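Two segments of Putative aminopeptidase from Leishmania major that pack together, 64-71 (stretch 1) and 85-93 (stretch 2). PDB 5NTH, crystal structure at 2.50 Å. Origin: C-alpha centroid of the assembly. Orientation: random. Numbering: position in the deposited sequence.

Stretch 1, residues 64-71: VLFYCPAV
Stretch 2 85-93: KTLAEVPGR

Two segments can pack closely without a single hydrogen bond between the atoms modelled, and residues 64-71 and 85-93 of this putative aminopeptidase illustrate how. They run roughly antiparallel, their end-to-end directions 152° apart, and bury 366 Å² in all. CA-CA distances set the register: Leu65 to Gly92 6.4 Å, Phe66 to Val90 5.3 Å, Ala70 to Ala88 6.2 Å.

Backbone folding prepares both surfaces. A type I turn from Val64 to Tyr67 (Leu65 at -74/-6, Phe66 at -108/15) is closed by a hydrogen bond from Tyr67 N to Val64 O, 3.0 Å. Cys68, extended at -172/173, then occupies the N-cap position, right before a helix that starts at Pro69, with Ala70 at -65/-36. In the other stretch, Thr86 (-164/163) and Ala88 (-155/149) lie in an extended strand, Val90 follows at -115/148, and a type II turn spans Val90 to Arg93.

The apolar contacts centre on small side chains directed toward the partner. Cys68 (chi1 62°, p) places SG 3.7 Å from Ala88 CB and 3.9 Å from Val90 CG1. Ala70 CB meets Ala88 CB at 4.0 Å; alternation along the strand brings Thr86 and Ala88 to this side while Leu87 points away. Val90 (m) also has CG1 4.2 Å from Phe66 CB, although the Phe66 ring (chi1 p, chi2 79°) leads away.

Polar atoms add proximity without pairing. Leu65 O and Pro91 O, both acceptors, approach to 2.7 Å; neither can donate, so this is no hydrogen bond, and because Pro91 is poorly ordered the distance deserves caution. Within its own stretch, Thr86 (t) donates a hydrogen bond from OG1 to Leu87 O, 3.0 Å.

Glycine completes the fit. Gly92 adopts 109/-9, where a CB would jam against the preceding carbonyl and lie 3.3 Å from Leu65 CG. Leu65 (t, p) sets CD2 4.3 Å from Gly92 CA.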

# COMPACT_ATOMS: atom_id res chain seq x y z
N VAL A 64 -20.58 17.91 -53.88
CA VAL A 64 -20.38 18.75 -52.72
C VAL A 64 -19.48 19.88 -53.21
O VAL A 64 -18.59 19.69 -54.04
CB VAL A 64 -19.79 18.01 -51.49
CG1 VAL A 64 -20.61 16.76 -51.15
CG2 VAL A 64 -18.34 17.64 -51.70
N LEU A 65 -19.73 21.05 -52.68
CA LEU A 65 -19.24 22.28 -53.21
C LEU A 65 -17.74 22.51 -52.99
O LEU A 65 -17.17 23.47 -53.50
CB LEU A 65 -20.04 23.40 -52.57
CG LEU A 65 -19.95 24.77 -53.22
CD1 LEU A 65 -20.36 24.68 -54.70
CD2 LEU A 65 -20.84 25.75 -52.45
N PHE A 66 -17.10 21.63 -52.22
CA PHE A 66 -15.66 21.73 -51.99
C PHE A 66 -14.95 20.61 -52.75
O PHE A 66 -13.78 20.32 -52.50
CB PHE A 66 -15.35 21.68 -50.47
CG PHE A 66 -15.76 20.41 -49.82
CD1 PHE A 66 -14.98 19.27 -49.93
CD2 PHE A 66 -16.95 20.33 -49.14
CE1 PHE A 66 -15.38 18.07 -49.38
CE2 PHE A 66 -17.36 19.13 -48.57
CZ PHE A 66 -16.57 18.00 -48.68
N TYR A 67 -15.64 19.97 -53.70
CA TYR A 67 -14.98 18.92 -54.47
C TYR A 67 -14.00 19.63 -55.34
O TYR A 67 -14.27 20.73 -55.81
CB TYR A 67 -15.91 18.11 -55.35
CG TYR A 67 -15.34 16.75 -55.70
CD1 TYR A 67 -15.35 15.73 -54.76
CD2 TYR A 67 -14.80 16.47 -56.98
CE1 TYR A 67 -14.84 14.47 -55.05
CE2 TYR A 67 -14.30 15.19 -57.29
CZ TYR A 67 -14.32 14.21 -56.30
OH TYR A 67 -13.85 12.93 -56.52
N CYS A 68 -12.84 19.01 -55.50
CA CYS A 68 -11.76 19.53 -56.33
C CYS A 68 -10.70 18.43 -56.39
O CYS A 68 -10.86 17.40 -55.72
CB CYS A 68 -11.20 20.84 -55.77
SG CYS A 68 -10.47 20.63 -54.15
N PRO A 69 -9.66 18.61 -57.21
CA PRO A 69 -8.74 17.48 -57.42
C PRO A 69 -7.95 17.03 -56.17
O PRO A 69 -7.77 15.83 -55.99
CB PRO A 69 -7.79 18.00 -58.50
CG PRO A 69 -8.60 19.00 -59.23
CD PRO A 69 -9.35 19.70 -58.14
N ALA A 70 -7.51 17.96 -55.33
CA ALA A 70 -6.76 17.60 -54.12
C ALA A 70 -7.66 16.80 -53.18
O ALA A 70 -7.21 15.85 -52.52
CB ALA A 70 -6.21 18.82 -53.42
N VAL A 71 -8.93 17.18 -53.15
CA VAL A 71 -9.89 16.49 -52.31
C VAL A 71 -10.12 15.12 -52.88
O VAL A 71 -10.16 14.15 -52.16
CB VAL A 71 -11.21 17.24 -52.19
CG1 VAL A 71 -12.24 16.35 -51.49
CG2 VAL A 71 -11.00 18.52 -51.40
N LYS A 85 -5.57 14.74 -44.77
CA LYS A 85 -5.76 16.16 -44.58
C LYS A 85 -4.97 16.93 -45.61
O LYS A 85 -3.88 16.53 -45.99
CB LYS A 85 -5.26 16.50 -43.20
CG LYS A 85 -5.55 17.92 -42.73
CD LYS A 85 -4.86 18.21 -41.39
CE LYS A 85 -4.92 17.04 -40.41
NZ LYS A 85 -4.31 17.44 -39.14
N THR A 86 -5.52 18.06 -46.05
CA THR A 86 -4.91 18.85 -47.09
C THR A 86 -5.49 20.24 -47.14
O THR A 86 -6.58 20.49 -46.59
CB THR A 86 -5.10 18.18 -48.46
OG1 THR A 86 -4.25 18.80 -49.42
CG2 THR A 86 -6.53 18.28 -48.94
N LEU A 87 -4.77 21.14 -47.80
CA LEU A 87 -5.32 22.43 -48.18
C LEU A 87 -5.80 22.30 -49.60
O LEU A 87 -5.29 21.47 -50.35
CB LEU A 87 -4.27 23.52 -48.12
CG LEU A 87 -3.54 23.56 -46.79
CD1 LEU A 87 -2.27 24.39 -46.89
CD2 LEU A 87 -4.48 24.10 -45.72
N ALA A 88 -6.77 23.10 -49.97
CA ALA A 88 -7.14 23.13 -51.36
C ALA A 88 -7.78 24.45 -51.75
O ALA A 88 -8.42 25.11 -50.93
CB ALA A 88 -8.06 21.96 -51.68
N GLU A 89 -7.56 24.83 -53.01
CA GLU A 89 -8.28 25.94 -53.62
C GLU A 89 -9.64 25.35 -54.02
O GLU A 89 -9.72 24.50 -54.91
CB GLU A 89 -7.48 26.51 -54.82
N VAL A 90 -10.70 25.73 -53.31
CA VAL A 90 -12.05 25.28 -53.66
C VAL A 90 -12.91 26.49 -54.09
O VAL A 90 -12.72 27.62 -53.61
CB VAL A 90 -12.75 24.45 -52.52
CG1 VAL A 90 -11.79 23.46 -51.87
CG2 VAL A 90 -13.39 25.32 -51.45
N PRO A 91 -13.84 26.25 -55.02
CA PRO A 91 -14.89 27.23 -55.27
C PRO A 91 -15.95 27.11 -54.15
O PRO A 91 -16.24 25.99 -53.69
CB PRO A 91 -15.47 26.77 -56.61
CG PRO A 91 -15.35 25.26 -56.57
CD PRO A 91 -14.09 24.99 -55.78
N GLY A 92 -16.54 28.24 -53.74
CA GLY A 92 -17.37 28.31 -52.52
C GLY A 92 -16.63 29.10 -51.44
O GLY A 92 -17.23 29.44 -50.39
N ARG A 93 -15.35 29.39 -51.75
CA ARG A 93 -14.42 30.19 -50.95
C ARG A 93 -13.27 30.72 -51.85
O ARG A 93 -12.94 30.08 -52.84
CB ARG A 93 -13.86 29.32 -49.82
CG ARG A 93 -12.59 29.85 -49.12
CD ARG A 93 -12.58 29.43 -47.66
NE ARG A 93 -13.66 30.15 -46.99
CZ ARG A 93 -13.51 31.19 -46.19
NH1 ARG A 93 -14.58 31.79 -45.66
NH2 ARG A 93 -12.29 31.63 -45.87